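Putative polysaccharide binding proteins (DUF1812) (Bacteroides thetaiotaomicron VPI-5482, PDB 3GF8) is probably an outer-membrane lipoprotein of the FimB/Mfa2 family that takes part in fimbrial assembly, its precise function being unproven. Local coordinates at residues A[176-181]-A[193-198]; A[118-123]-A[213-218]; A[220-225]-A[238-243]; A[87-92]-A[106-111]. One frame throughout, in Å; residues are numbered along the deposited sequence.

Contact 1 of 4, residues A[176-181]-A[193-198]; sequences ESNGHL and LSFRPY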
loop_
_atom_site.group_PDB
_atom_site.type_symbol
_atom_site.label_atom_id
_atom_site.label_comp_id
_atom_site.label_asym_id
_atom_site.label_seq_id
_atom_site.Cartn_x
_atom_site.Cartn_y
_atom_site.Cartn_z
ATOM N N GLU A 176 -3.090 4.016 -12.098
ATOM C CA GLU A 176 -3.450 4.981 -11.088
ATOM C C GLU A 176 -2.299 5.961 -10.912
ATOM O O GLU A 176 -1.153 5.637 -11.212
ATOM C CB GLU A 176 -3.752 4.273 -9.777
ATOM C CG GLU A 176 -4.393 5.159 -8.725
ATOM C CD GLU A 176 -5.599 5.895 -9.255
ATOM O OE1 GLU A 176 -6.675 5.283 -9.372
ATOM O OE2 GLU A 176 -5.440 7.087 -9.577
ATOM N N SER A 177 -2.620 7.160 -10.436
ATOM C CA SER A 177 -1.635 8.185 -10.139
ATOM C C SER A 177 -1.486 8.297 -8.611
ATOM O O SER A 177 -1.629 9.361 -8.007
ATOM C CB SER A 177 -2.065 9.509 -10.772
ATOM O OG SER A 177 -3.309 9.902 -10.257
ATOM N N ASN A 178 -1.227 7.147 -8.007
ATOM C CA ASN A 178 -1.108 7.000 -6.570
ATOM C C ASN A 178 0.332 6.901 -6.107
ATOM O O ASN A 178 0.572 6.436 -5.015
ATOM C CB ASN A 178 -1.910 5.770 -6.070
ATOM C CG ASN A 178 -1.500 4.458 -6.727
ATOM O OD1 ASN A 178 -0.755 4.420 -7.701
ATOM N ND2 ASN A 178 -2.010 3.359 -6.188
ATOM N N GLY A 179 1.279 7.397 -6.899
ATOM C CA GLY A 179 2.699 7.230 -6.589
ATOM C C GLY A 179 3.352 8.381 -5.837
ATOM O O GLY A 179 4.585 8.391 -5.694
ATOM N N HIS A 180 2.568 9.339 -5.336
ATOM C CA HIS A 180 3.153 10.523 -4.653
ATOM C C HIS A 180 2.381 10.812 -3.350
ATOM O O HIS A 180 1.244 11.272 -3.383
ATOM C CB HIS A 180 3.135 11.735 -5.594
ATOM C CG HIS A 180 4.109 12.817 -5.247
ATOM N ND1 HIS A 180 4.032 14.076 -5.802
ATOM C CD2 HIS A 180 5.167 12.839 -4.399
ATOM C CE1 HIS A 180 5.025 14.815 -5.336
ATOM N NE2 HIS A 180 5.716 14.095 -4.470
ATOM N N LEU A 181 2.990 10.497 -2.211
ATOM C CA LEU A 181 2.288 10.577 -0.931
ATOM C C LEU A 181 2.788 11.762 -0.101
ATOM O O LEU A 181 3.971 11.946 0.072
ATOM C CB LEU A 181 2.447 9.267 -0.155
ATOM C CG LEU A 181 1.968 8.023 -0.914
ATOM C CD1 LEU A 181 2.198 6.774 -0.119
ATOM C CD2 LEU A 181 0.484 8.205 -1.365
ATOM N N LEU A 193 0.496 6.168 -13.460
ATOM C CA LEU A 193 1.417 5.074 -13.625
ATOM C C LEU A 193 0.658 3.808 -14.077
ATOM O O LEU A 193 -0.533 3.636 -13.760
ATOM C CB LEU A 193 2.165 4.812 -12.310
ATOM C CG LEU A 193 2.931 5.973 -11.661
ATOM C CD1 LEU A 193 3.567 5.502 -10.360
ATOM C CD2 LEU A 193 3.972 6.634 -12.620
ATOM N N SER A 194 1.365 2.974 -14.851
ATOM C CA SER A 194 0.939 1.645 -15.296
ATOM C C SER A 194 1.715 0.584 -14.509
ATOM O O SER A 194 2.905 0.368 -14.731
ATOM C CB SER A 194 1.200 1.490 -16.802
ATOM O OG SER A 194 0.762 0.224 -17.308
ATOM N N PHE A 195 1.058 -0.024 -13.525
ATOM C CA PHE A 195 1.683 -1.083 -12.752
ATOM C C PHE A 195 1.435 -2.360 -13.494
ATOM O O PHE A 195 0.286 -2.649 -13.846
ATOM C CB PHE A 195 1.092 -1.176 -11.347
ATOM C CG PHE A 195 1.322 0.058 -10.501
ATOM C CD1 PHE A 195 0.475 1.157 -10.603
ATOM C CD2 PHE A 195 2.378 0.124 -9.596
ATOM C CE1 PHE A 195 0.679 2.282 -9.816
ATOM C CE2 PHE A 195 2.586 1.251 -8.802
ATOM C CZ PHE A 195 1.734 2.331 -8.916
ATOM N N ARG A 196 2.498 -3.125 -13.724
ATOM C CA ARG A 196 2.416 -4.340 -14.520
ATOM C C ARG A 196 3.021 -5.502 -13.797
ATOM O O ARG A 196 3.754 -5.288 -12.874
ATOM C CB ARG A 196 3.180 -4.130 -15.810
ATOM C CG ARG A 196 2.556 -3.033 -16.594
ATOM C CD ARG A 196 3.168 -2.825 -17.943
ATOM N NE ARG A 196 2.492 -1.685 -18.536
ATOM C CZ ARG A 196 2.632 -1.290 -19.790
ATOM N NH1 ARG A 196 3.397 -1.968 -20.604
ATOM N NH2 ARG A 196 1.969 -0.228 -20.244
ATOM N N PRO A 197 2.732 -6.732 -14.233
ATOM C CA PRO A 197 3.181 -7.882 -13.441
ATOM C C PRO A 197 4.670 -7.928 -13.164
ATOM O O PRO A 197 5.471 -7.631 -14.039
ATOM C CB PRO A 197 2.756 -9.073 -14.282
ATOM C CG PRO A 197 1.509 -8.571 -14.998
ATOM C CD PRO A 197 1.822 -7.140 -15.323
ATOM N N TYR A 198 5.031 -8.277 -11.938
ATOM C CA TYR A 198 6.403 -8.609 -11.650
ATOM C C TYR A 198 6.625 -10.114 -11.718
ATOM O O TYR A 198 7.761 -10.566 -11.755
ATOM C CB TYR A 198 6.870 -7.975 -10.322
ATOM C CG TYR A 198 6.099 -8.415 -9.106
ATOM C CD1 TYR A 198 6.354 -9.643 -8.524
ATOM C CD2 TYR A 198 5.105 -7.614 -8.552
ATOM C CE1 TYR A 198 5.645 -10.079 -7.416
ATOM C CE2 TYR A 198 4.400 -8.030 -7.447
ATOM C CZ TYR A 198 4.685 -9.268 -6.870
ATOM O OH TYR A 198 3.982 -9.745 -5.782
#
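Asn178 CG sits between its own backbone N and carbonyl carbon (chi1 57°), and Phe195 CG lies beside its backbone N (chi1 -63°); from these starting points amide and ring meet across the contact. Asn178 OD1 approaches the Phe195 ring obliquely at the CE1-CZ bond, 3.3 Å from Phe195 CE1, with the amide and ring planes perpendicular. This buried oxygen has no hydrogen-bonding partner in the model, whereas ND2 of the same amide donates to Arg216 O and Thr214 OG1, which fixes its rotation. Glu176 O lies at the ring edge, near its plane, 4.1 Å from Phe195 CE1. Glu176 O also accepts Leu193 N at 2.8 Å, the donor standing 46° above the carbonyl plane, and Glu176 N returns a bond to Leu193 O at 3.1 Å. Leu193 CD1 reaches Gly179 CA at 4.2 Å. The Glu176 carboxylate turns away from Leu193: Glu176 OE2 takes Ser177 N at 2.9 Å and pairs with Arg221, and OE1 takes Thr223 OG1. Glu176 and Leu193 thus form one antiparallel hydrogen-bonded pair where strand 170-176 ends beside strand 193-195, neighbouring strands of a mixed five-stranded sheet, 170-176 in its middle, in this transthyretin-clan fold.

Contact 2 of 4, residues A[118-123]-A[213-218]; sequences KRMETL and NTMRLM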
loop_
_atom_site.group_PDB
_atom_site.type_symbol
_atom_site.label_atom_id
_atom_site.label_comp_id
_atom_site.label_asym_id
_atom_site.label_seq_id
_atom_site.Cartn_x
_atom_site.Cartn_y
_atom_site.Cartn_z
ATOM N N LYS A 118 8.203 -3.812 -10.918
ATOM C CA LYS A 118 8.998 -4.466 -9.898
ATOM C C LYS A 118 8.121 -4.726 -8.668
ATOM O O LYS A 118 7.109 -4.055 -8.469
ATOM C CB LYS A 118 10.194 -3.590 -9.510
ATOM C CG LYS A 118 9.829 -2.440 -8.588
ATOM C CD LYS A 118 11.027 -1.512 -8.236
ATOM C CE LYS A 118 11.014 -0.201 -9.033
ATOM N NZ LYS A 118 12.023 0.837 -8.529
ATOM N N ARG A 119 8.505 -5.678 -7.831
ATOM C CA ARG A 119 7.839 -5.802 -6.553
ATOM C C ARG A 119 8.485 -4.818 -5.600
ATOM O O ARG A 119 9.618 -4.983 -5.283
ATOM C CB ARG A 119 7.890 -7.221 -5.979
ATOM C CG ARG A 119 7.126 -7.291 -4.638
ATOM C CD ARG A 119 6.969 -8.692 -4.172
ATOM N NE ARG A 119 8.273 -9.287 -3.902
ATOM C CZ ARG A 119 8.514 -10.591 -3.714
ATOM N NH1 ARG A 119 7.539 -11.500 -3.754
ATOM N NH2 ARG A 119 9.757 -10.983 -3.477
HETATM N N MSE A 120 7.778 -3.768 -5.175
HETATM C CA MSE A 120 8.350 -2.811 -4.226
HETATM C C MSE A 120 8.506 -3.406 -2.832
HETATM O O MSE A 120 7.647 -4.151 -2.386
HETATM C CB MSE A 120 7.467 -1.595 -4.073
HETATM C CG MSE A 120 7.619 -0.622 -5.143
HETATM SE SE MSE A 120 6.180 -0.863 -6.346
HETATM C CE MSE A 120 5.014 0.194 -5.404
ATOM N N GLU A 121 9.573 -3.035 -2.134
ATOM C CA GLU A 121 9.651 -3.286 -0.690
ATOM C C GLU A 121 8.465 -2.587 -0.011
ATOM O O GLU A 121 8.048 -1.446 -0.399
ATOM C CB GLU A 121 11.000 -2.834 -0.114
ATOM C CG GLU A 121 11.208 -1.321 0.009
ATOM C CD GLU A 121 11.704 -0.620 -1.249
ATOM O OE1 GLU A 121 11.688 -1.207 -2.338
ATOM O OE2 GLU A 121 12.130 0.556 -1.144
ATOM N N THR A 122 7.879 -3.302 0.941
ATOM C CA THR A 122 6.623 -2.914 1.543
ATOM C C THR A 122 6.826 -1.635 2.326
ATOM O O THR A 122 7.847 -1.465 3.032
ATOM C CB THR A 122 6.066 -4.015 2.439
ATOM O OG1 THR A 122 5.748 -5.128 1.611
ATOM C CG2 THR A 122 4.799 -3.549 3.204
ATOM N N LEU A 123 5.861 -0.733 2.118
ATOM C CA LEU A 123 5.896 0.600 2.650
ATOM C C LEU A 123 4.772 0.808 3.681
ATOM O O LEU A 123 3.609 0.494 3.392
ATOM C CB LEU A 123 5.720 1.605 1.513
ATOM C CG LEU A 123 5.810 3.063 1.943
ATOM C CD1 LEU A 123 7.250 3.374 2.369
ATOM C CD2 LEU A 123 5.351 3.954 0.795
ATOM N N ASN A 213 1.785 -5.394 -8.015
ATOM C CA ASN A 213 1.569 -4.536 -6.845
ATOM C C ASN A 213 1.330 -3.059 -7.169
ATOM O O ASN A 213 1.710 -2.573 -8.205
ATOM C CB ASN A 213 2.644 -4.708 -5.739
ATOM C CG ASN A 213 4.083 -4.404 -6.174
ATOM O OD1 ASN A 213 5.013 -4.533 -5.352
ATOM N ND2 ASN A 213 4.293 -4.067 -7.427
ATOM N N THR A 214 0.681 -2.348 -6.267
ATOM C CA THR A 214 0.498 -0.932 -6.497
ATOM C C THR A 214 0.636 -0.183 -5.187
ATOM O O THR A 214 0.848 -0.778 -4.137
ATOM C CB THR A 214 -0.875 -0.632 -7.169
ATOM O OG1 THR A 214 -0.913 0.743 -7.562
ATOM C CG2 THR A 214 -2.049 -0.971 -6.210
HETATM N N MSE A 215 0.509 1.136 -5.259
HETATM C CA MSE A 215 0.533 1.971 -4.060
HETATM C C MSE A 215 -0.922 1.975 -3.508
HETATM O O MSE A 215 -1.648 1.026 -3.755
HETATM C CB MSE A 215 1.108 3.337 -4.440
HETATM C CG MSE A 215 2.578 3.221 -4.892
HETATM SE SE MSE A 215 3.754 3.209 -3.381
HETATM C CE MSE A 215 3.515 5.108 -3.005
ATOM N N ARG A 216 -1.346 3.016 -2.789
ATOM C CA ARG A 216 -2.559 2.969 -1.982
ATOM C C ARG A 216 -3.781 2.762 -2.820
ATOM O O ARG A 216 -3.898 3.369 -3.913
ATOM C CB ARG A 216 -2.743 4.263 -1.203
ATOM C CG ARG A 216 -1.626 4.516 -0.176
ATOM C CD ARG A 216 -2.020 5.606 0.785
ATOM N NE ARG A 216 -3.065 5.131 1.679
ATOM C CZ ARG A 216 -3.957 5.904 2.300
ATOM N NH1 ARG A 216 -3.988 7.213 2.110
ATOM N NH2 ARG A 216 -4.842 5.365 3.105
ATOM N N LEU A 217 -4.660 1.869 -2.344
ATOM C CA LEU A 217 -6.012 1.739 -2.907
ATOM C C LEU A 217 -6.954 2.655 -2.124
ATOM O O LEU A 217 -7.115 2.498 -0.931
ATOM C CB LEU A 217 -6.489 0.278 -2.887
ATOM C CG LEU A 217 -5.612 -0.651 -3.751
ATOM C CD1 LEU A 217 -5.783 -2.108 -3.367
ATOM C CD2 LEU A 217 -5.887 -0.419 -5.243
HETATM N N MSE A 218 -7.538 3.631 -2.819
HETATM C CA MSE A 218 -8.377 4.680 -2.222
HETATM C C MSE A 218 -9.850 4.546 -2.620
HETATM O O MSE A 218 -10.205 4.359 -3.806
HETATM C CB MSE A 218 -7.877 6.070 -2.666
HETATM C CG MSE A 218 -6.405 6.357 -2.273
HETATM SE SE MSE A 218 -5.983 6.091 -0.411
HETATM C CE MSE A 218 -7.099 7.576 0.293
HETATM O O HOH W 1 4.950 -4.402 -2.766
#
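The loop between strands 115-116 and 124-133, in a fold of the transthyretin clan, is clamped here by one amide at the end of strand 209-214. Asn213 uses both ends of its side chain on the backbone of 118-120. Asn213 ND2 donates to Lys118 O at 3.0 Å, nearly in the amide plane and almost straight (166°). Asn213 OD1 receives Met120 N at 2.9 Å on a lone pair, through a more bent bond (138°). A water also donates to Asn213 OD1, at 2.6 Å, and to Met120 O, so the amide oxygen has two donors and the amide is held against flipping. Arg119 CG packs against Asn213 OD1 at 3.5 Å, the two side chains crossing at about a right angle. Beyond the amide the contact becomes apolar and buried, with Tyr89 touching Met120, Leu123 and Met215. Met120 and Met215, both selenomethionines, bend at chi2 and chi3 and cross at about a right angle. Leu123 CD2 lies 4.4 Å from Met215 CE, and Met120 CE meets Met215 SE at 3.8 Å.

Contact 3 of 4, residues A[220-225]-A[238-243]; sequences DRKTRL and DINLID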
loop_
_atom_site.group_PDB
_atom_site.type_symbol
_atom_site.label_atom_id
_atom_site.label_comp_id
_atom_site.label_asym_id
_atom_site.label_seq_id
_atom_site.Cartn_x
_atom_site.Cartn_y
_atom_site.Cartn_z
ATOM N N ASP A 220 -12.061 6.723 -2.861
ATOM C CA ASP A 220 -12.520 7.775 -3.729
ATOM C C ASP A 220 -11.767 7.799 -5.068
ATOM O O ASP A 220 -11.889 8.785 -5.801
ATOM C CB ASP A 220 -12.409 9.134 -3.008
ATOM C CG ASP A 220 -10.983 9.503 -2.655
ATOM O OD1 ASP A 220 -10.087 8.613 -2.596
ATOM O OD2 ASP A 220 -10.752 10.707 -2.410
ATOM N N ARG A 221 -11.000 6.744 -5.391
ATOM C CA ARG A 221 -10.357 6.628 -6.711
ATOM C C ARG A 221 -11.030 5.607 -7.607
ATOM O O ARG A 221 -11.854 4.821 -7.140
ATOM C CB ARG A 221 -8.871 6.297 -6.553
ATOM C CG ARG A 221 -8.072 7.476 -6.009
ATOM C CD ARG A 221 -7.468 8.258 -7.086
ATOM N NE ARG A 221 -6.849 9.495 -6.598
ATOM C CZ ARG A 221 -5.736 10.042 -7.091
ATOM N NH1 ARG A 221 -5.027 9.449 -8.047
ATOM N NH2 ARG A 221 -5.287 11.178 -6.590
ATOM N N LYS A 222 -10.689 5.618 -8.899
ATOM C CA LYS A 222 -11.275 4.685 -9.856
ATOM C C LYS A 222 -10.207 3.840 -10.517
ATOM O O LYS A 222 -10.272 3.565 -11.726
ATOM C CB LYS A 222 -12.084 5.421 -10.915
ATOM C CG LYS A 222 -13.343 6.142 -10.393
ATOM C CD LYS A 222 -13.866 7.073 -11.469
ATOM C CE LYS A 222 -15.343 7.432 -11.285
ATOM N NZ LYS A 222 -15.515 8.495 -10.251
ATOM N N THR A 223 -9.262 3.383 -9.694
ATOM C CA THR A 223 -8.121 2.578 -10.117
ATOM C C THR A 223 -8.548 1.453 -11.023
ATOM O O THR A 223 -9.436 0.673 -10.704
ATOM C CB THR A 223 -7.412 2.008 -8.886
ATOM O OG1 THR A 223 -7.046 3.104 -8.038
ATOM C CG2 THR A 223 -6.174 1.188 -9.291
ATOM N N ARG A 224 -7.904 1.373 -12.166
ATOM C CA ARG A 224 -8.331 0.478 -13.226
ATOM C C ARG A 224 -7.501 -0.769 -13.340
ATOM O O ARG A 224 -6.287 -0.679 -13.234
ATOM C CB ARG A 224 -8.205 1.200 -14.577
ATOM C CG ARG A 224 -9.222 2.321 -14.770
ATOM C CD ARG A 224 -9.459 2.560 -16.239
ATOM N NE ARG A 224 -8.375 3.324 -16.812
ATOM C CZ ARG A 224 -7.949 3.261 -18.071
ATOM N NH1 ARG A 224 -8.474 2.422 -18.949
ATOM N NH2 ARG A 224 -6.946 4.049 -18.444
ATOM N N LEU A 225 -8.149 -1.911 -13.639
ATOM C CA LEU A 225 -7.444 -3.102 -14.107
ATOM C C LEU A 225 -7.768 -3.202 -15.588
ATOM O O LEU A 225 -8.941 -3.265 -15.969
ATOM C CB LEU A 225 -7.883 -4.368 -13.366
ATOM C CG LEU A 225 -7.394 -5.714 -13.933
ATOM C CD1 LEU A 225 -5.849 -5.840 -13.822
ATOM C CD2 LEU A 225 -8.079 -6.914 -13.252
ATOM N N ASP A 238 -11.522 -3.793 -18.860
ATOM C CA ASP A 238 -11.209 -2.500 -18.313
ATOM C C ASP A 238 -12.193 -2.189 -17.217
ATOM O O ASP A 238 -13.249 -1.656 -17.498
ATOM C CB ASP A 238 -11.243 -1.430 -19.406
ATOM C CG ASP A 238 -10.656 -0.104 -18.931
ATOM O OD1 ASP A 238 -10.398 0.057 -17.718
ATOM O OD2 ASP A 238 -10.452 0.792 -19.770
ATOM N N ILE A 239 -11.824 -2.516 -15.972
ATOM C CA ILE A 239 -12.745 -2.389 -14.856
ATOM C C ILE A 239 -12.197 -1.487 -13.763
ATOM O O ILE A 239 -10.998 -1.124 -13.726
ATOM C CB ILE A 239 -13.239 -3.775 -14.316
ATOM C CG1 ILE A 239 -12.097 -4.678 -13.819
ATOM C CG2 ILE A 239 -13.958 -4.525 -15.428
ATOM C CD1 ILE A 239 -11.715 -4.497 -12.387
ATOM N N ASN A 240 -13.108 -1.072 -12.895
ATOM C CA ASN A 240 -12.772 -0.194 -11.796
ATOM C C ASN A 240 -12.571 -1.115 -10.623
ATOM O O ASN A 240 -13.517 -1.651 -10.039
ATOM C CB ASN A 240 -13.887 0.831 -11.581
ATOM C CG ASN A 240 -13.660 1.704 -10.373
ATOM O OD1 ASN A 240 -12.859 1.391 -9.502
ATOM N ND2 ASN A 240 -14.386 2.807 -10.307
ATOM N N LEU A 241 -11.300 -1.357 -10.329
ATOM C CA LEU A 241 -10.922 -2.271 -9.306
ATOM C C LEU A 241 -11.425 -1.788 -7.947
ATOM O O LEU A 241 -11.834 -2.592 -7.100
ATOM C CB LEU A 241 -9.390 -2.383 -9.297
ATOM C CG LEU A 241 -8.785 -3.393 -8.338
ATOM C CD1 LEU A 241 -9.281 -4.771 -8.691
ATOM C CD2 LEU A 241 -7.233 -3.316 -8.362
ATOM N N ILE A 242 -11.365 -0.481 -7.704
ATOM C CA ILE A 242 -11.832 0.011 -6.411
ATOM C C ILE A 242 -13.309 -0.339 -6.251
ATOM O O ILE A 242 -13.766 -0.753 -5.188
ATOM C CB ILE A 242 -11.710 1.522 -6.262
ATOM C CG1 ILE A 242 -10.245 1.979 -6.405
ATOM C CG2 ILE A 242 -12.352 1.946 -4.902
ATOM C CD1 ILE A 242 -9.218 1.300 -5.440
ATOM N N ASP A 243 -14.060 -0.146 -7.329
ATOM C CA ASP A 243 -15.479 -0.441 -7.316
ATOM C C ASP A 243 -15.803 -1.922 -7.128
ATOM O O ASP A 243 -16.735 -2.286 -6.418
ATOM C CB ASP A 243 -16.107 0.032 -8.601
ATOM C CG ASP A 243 -17.426 0.557 -8.372
ATOM O OD1 ASP A 243 -17.478 1.645 -7.776
ATOM O OD2 ASP A 243 -18.404 -0.132 -8.733
HETATM O O HOH W 2 -14.363 4.287 -7.982
#
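The Arg224 guanidinium meets the Asp238 carboxylate at its edge, the two planes 35° apart. Arg224 NH1 makes the salt bridge, 2.7 Å from Asp238 OD2, but the bond is bent and weak; a second weak one runs to Asp238 OD1. Arg224 CD also presses on Asp238 OD1 at 3.1 Å. Asp238 OD2 has a second cationic partner in Arg235, so the carboxylate is probably stabilised as the anion. Asn240 CG, anti to the backbone N (chi1 175°), is set beside Lys222 CA. Asn240 ND2 touches Lys222 CB and CG, each at 3.5 Å, and a water joins this ND2 to Arg221 O. Asn240 OD1 accepts Asp243 N at 2.9 Å, the donor well above the carbonyl plane, which caps the first turn of helix 241-246. Leu241 N donates to Thr223 O at 2.8 Å, nearly along the C=O axis, while Ile242 CG1 rests 3.3 Å from Arg221 O and against Thr223 OG1, a hydroxyl paired with Glu176. Leu225 N to Ile239 O and Ile239 N to Leu225 O are backbone bonds, both 3.0 Å, and Phe154 touches Leu225 and Leu241. This is the open end of the antiparallel beta hairpin 224-229/235-240, its second strand passing through an N-cap directly into a helix.

Contact 4 of 4, residues A[87-92]-A[106-111]; sequences DSYDIT and LKLKRE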
loop_
_atom_site.group_PDB
_atom_site.type_symbol
_atom_site.label_atom_id
_atom_site.label_comp_id
_atom_site.label_asym_id
_atom_site.label_seq_id
_atom_site.Cartn_x
_atom_site.Cartn_y
_atom_site.Cartn_z
ATOM N N ASP A 87 15.057 1.504 -1.691
ATOM C CA ASP A 87 15.385 1.984 -3.029
ATOM C C ASP A 87 14.246 2.337 -3.946
ATOM O O ASP A 87 14.482 3.010 -4.933
ATOM C CB ASP A 87 16.250 0.979 -3.748
ATOM C CG ASP A 87 17.616 0.879 -3.132
ATOM O OD1 ASP A 87 18.101 1.916 -2.618
ATOM O OD2 ASP A 87 18.200 -0.231 -3.145
ATOM N N SER A 88 13.027 1.911 -3.658
ATOM C CA SER A 88 11.922 2.208 -4.566
ATOM C C SER A 88 11.428 3.626 -4.480
ATOM O O SER A 88 10.766 4.110 -5.418
ATOM C CB SER A 88 10.746 1.276 -4.352
ATOM O OG SER A 88 11.143 -0.067 -4.543
ATOM N N TYR A 89 11.773 4.315 -3.396
ATOM C CA TYR A 89 11.130 5.570 -3.101
ATOM C C TYR A 89 12.154 6.668 -2.904
ATOM O O TYR A 89 13.200 6.419 -2.331
ATOM C CB TYR A 89 10.319 5.411 -1.823
ATOM C CG TYR A 89 9.525 4.143 -1.771
ATOM C CD1 TYR A 89 8.345 4.035 -2.473
ATOM C CD2 TYR A 89 9.937 3.055 -1.021
ATOM C CE1 TYR A 89 7.578 2.888 -2.446
ATOM C CE2 TYR A 89 9.158 1.895 -0.973
ATOM C CZ TYR A 89 7.973 1.822 -1.692
ATOM O OH TYR A 89 7.161 0.676 -1.711
ATOM N N ASP A 90 11.829 7.870 -3.389
ATOM C CA ASP A 90 12.518 9.098 -2.966
ATOM C C ASP A 90 11.670 9.818 -1.971
ATOM O O ASP A 90 10.512 10.141 -2.265
ATOM C CB ASP A 90 12.772 10.047 -4.147
ATOM C CG ASP A 90 13.776 9.469 -5.144
ATOM O OD1 ASP A 90 14.876 9.007 -4.727
ATOM O OD2 ASP A 90 13.443 9.451 -6.341
ATOM N N ILE A 91 12.252 10.097 -0.814
ATOM C CA ILE A 91 11.605 10.909 0.201
ATOM C C ILE A 91 12.365 12.228 0.187
ATOM O O ILE A 91 13.584 12.236 0.247
ATOM C CB ILE A 91 11.686 10.258 1.598
ATOM C CG1 ILE A 91 11.076 8.831 1.573
ATOM C CG2 ILE A 91 10.993 11.155 2.641
ATOM C CD1 ILE A 91 11.426 7.916 2.836
ATOM N N THR A 92 11.662 13.345 0.082
ATOM C CA THR A 92 12.324 14.653 0.063
ATOM C C THR A 92 13.236 14.824 1.292
ATOM O O THR A 92 12.930 14.319 2.392
ATOM C CB THR A 92 11.292 15.794 -0.006
ATOM O OG1 THR A 92 10.318 15.590 0.986
ATOM C CG2 THR A 92 10.533 15.808 -1.353
ATOM N N LEU A 106 6.856 11.560 -0.450
ATOM C CA LEU A 106 7.456 10.301 -0.829
ATOM C C LEU A 106 6.954 10.047 -2.240
ATOM O O LEU A 106 5.757 10.179 -2.528
ATOM C CB LEU A 106 7.050 9.217 0.146
ATOM C CG LEU A 106 7.592 7.781 -0.052
ATOM C CD1 LEU A 106 7.712 7.038 1.257
ATOM C CD2 LEU A 106 6.711 7.014 -0.972
ATOM N N LYS A 107 7.874 9.741 -3.142
ATOM C CA LYS A 107 7.486 9.477 -4.518
ATOM C C LYS A 107 8.040 8.132 -4.964
ATOM O O LYS A 107 9.220 7.853 -4.790
ATOM C CB LYS A 107 7.935 10.615 -5.431
ATOM C CG LYS A 107 7.528 10.387 -6.857
ATOM C CD LYS A 107 8.047 11.446 -7.793
ATOM C CE LYS A 107 6.994 12.524 -8.040
ATOM N NZ LYS A 107 7.498 13.616 -8.911
ATOM N N LEU A 108 7.172 7.264 -5.487
ATOM C CA LEU A 108 7.632 6.010 -6.100
ATOM C C LEU A 108 8.470 6.374 -7.324
ATOM O O LEU A 108 8.042 7.189 -8.143
ATOM C CB LEU A 108 6.439 5.143 -6.528
ATOM C CG LEU A 108 6.668 3.828 -7.265
ATOM C CD1 LEU A 108 7.457 2.835 -6.421
ATOM C CD2 LEU A 108 5.293 3.205 -7.728
ATOM N N LYS A 109 9.673 5.814 -7.423
ATOM C CA LYS A 109 10.547 6.083 -8.544
ATOM C C LYS A 109 9.973 5.472 -9.804
ATOM O O LYS A 109 9.445 4.345 -9.776
ATOM C CB LYS A 109 11.937 5.491 -8.278
ATOM C CG LYS A 109 12.698 6.206 -7.132
ATOM C CD LYS A 109 14.098 5.619 -7.030
ATOM C CE LYS A 109 14.873 6.075 -5.834
ATOM N NZ LYS A 109 15.993 5.121 -5.556
ATOM N N ARG A 110 10.062 6.223 -10.896
ATOM C CA ARG A 110 9.681 5.742 -12.228
ATOM C C ARG A 110 10.589 6.311 -13.321
ATOM O O ARG A 110 11.213 7.343 -13.165
ATOM C CB ARG A 110 8.217 6.022 -12.558
ATOM C CG ARG A 110 7.894 7.489 -12.991
ATOM C CD ARG A 110 8.332 8.514 -11.934
ATOM N NE ARG A 110 7.589 8.374 -10.676
ATOM C CZ ARG A 110 6.473 9.049 -10.369
ATOM N NH1 ARG A 110 5.951 9.918 -11.230
ATOM N NH2 ARG A 110 5.862 8.846 -9.196
ATOM N N GLU A 111 10.641 5.611 -14.428
ATOM C CA GLU A 111 11.279 6.062 -15.641
ATOM C C GLU A 111 10.303 6.858 -16.488
ATOM O O GLU A 111 9.120 6.893 -16.168
ATOM C CB GLU A 111 11.648 4.847 -16.447
ATOM C CG GLU A 111 12.694 3.939 -15.836
ATOM C CD GLU A 111 13.054 2.814 -16.832
ATOM O OE1 GLU A 111 12.171 2.478 -17.694
ATOM O OE2 GLU A 111 14.207 2.298 -16.747
HETATM O O HOH W 3 15.808 5.881 -2.490
#
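Lys109 reaches across to segment 87-92 along its full length: extended beyond CG, it delivers Lys109 NZ to Asp87 O at 2.7 Å. Lys109 CE passes 3.1 Å from Asp90 OD1, the two side chains crossing at about a right angle; Lys109 NZ stays 4.1 Å from Asp90 OD1, too far for a salt bridge. A water joins Lys109 NZ to Tyr89 O, and Lys109 N donates to Ser88 O at 2.8 Å in an almost straight bond (173°). Asp90 and Lys107 form the antiparallel hydrogen-bonded pair, flanked by the non-hydrogen-bonded pairs Tyr89-Leu108 and Ile91-Leu106. Strands 89-91 and 105-108 belong to a small three-stranded antiparallel sheet, completed by 180-182 on the far side of 105-108. On the face bearing Tyr89, Leu106 spreads its methyls: Leu106 CD2 lies obliquely to the ring, 3.7 Å from Tyr89 CD1, and Leu106 CD1 meets Ile91 CG1 at 3.8 Å. Leu108 CD1, also oblique, is 4.0 Å from Tyr89 CE1. Ser88 CB covers one face of that ring over its centre. Farther out, Glu121 OE1 bonds Ser88 OG and Glu121 O bonds Tyr89 OH. Arg110 curls back to grip Leu108 O side-on with NE (2.8 Å) and NH2, and NH2 also pairs with Asp190.

Contacts 1 and 2 each touch all the others; their centres are about 8 Å apart, and the centre of contact 1 is about 11 Å from that of contact 4 and 13 Å from that of contact 3. Phe195 CE1 of contact 1 packs 3.2 Å from Thr214 OG1 of contact 2. Toward contact 3, Ser177 OG lies 2.8 Å from Arg221 NH1, just before strand 224-229 of the five-stranded sheet that both contacts reach. Toward contact 4, Gly179 O with Leu108 N and Leu181 N with Leu106 O, both 2.8 Å, join 179-181 to strand 105-108. Glu121 ties contact 2 to contact 4. Contacts 2 and 3 meet by packing, Leu217 CD2 on Ile242 CD1 at 3.8 Å; contacts 3 and 4 stay about 11 Å apart at their nearest atoms.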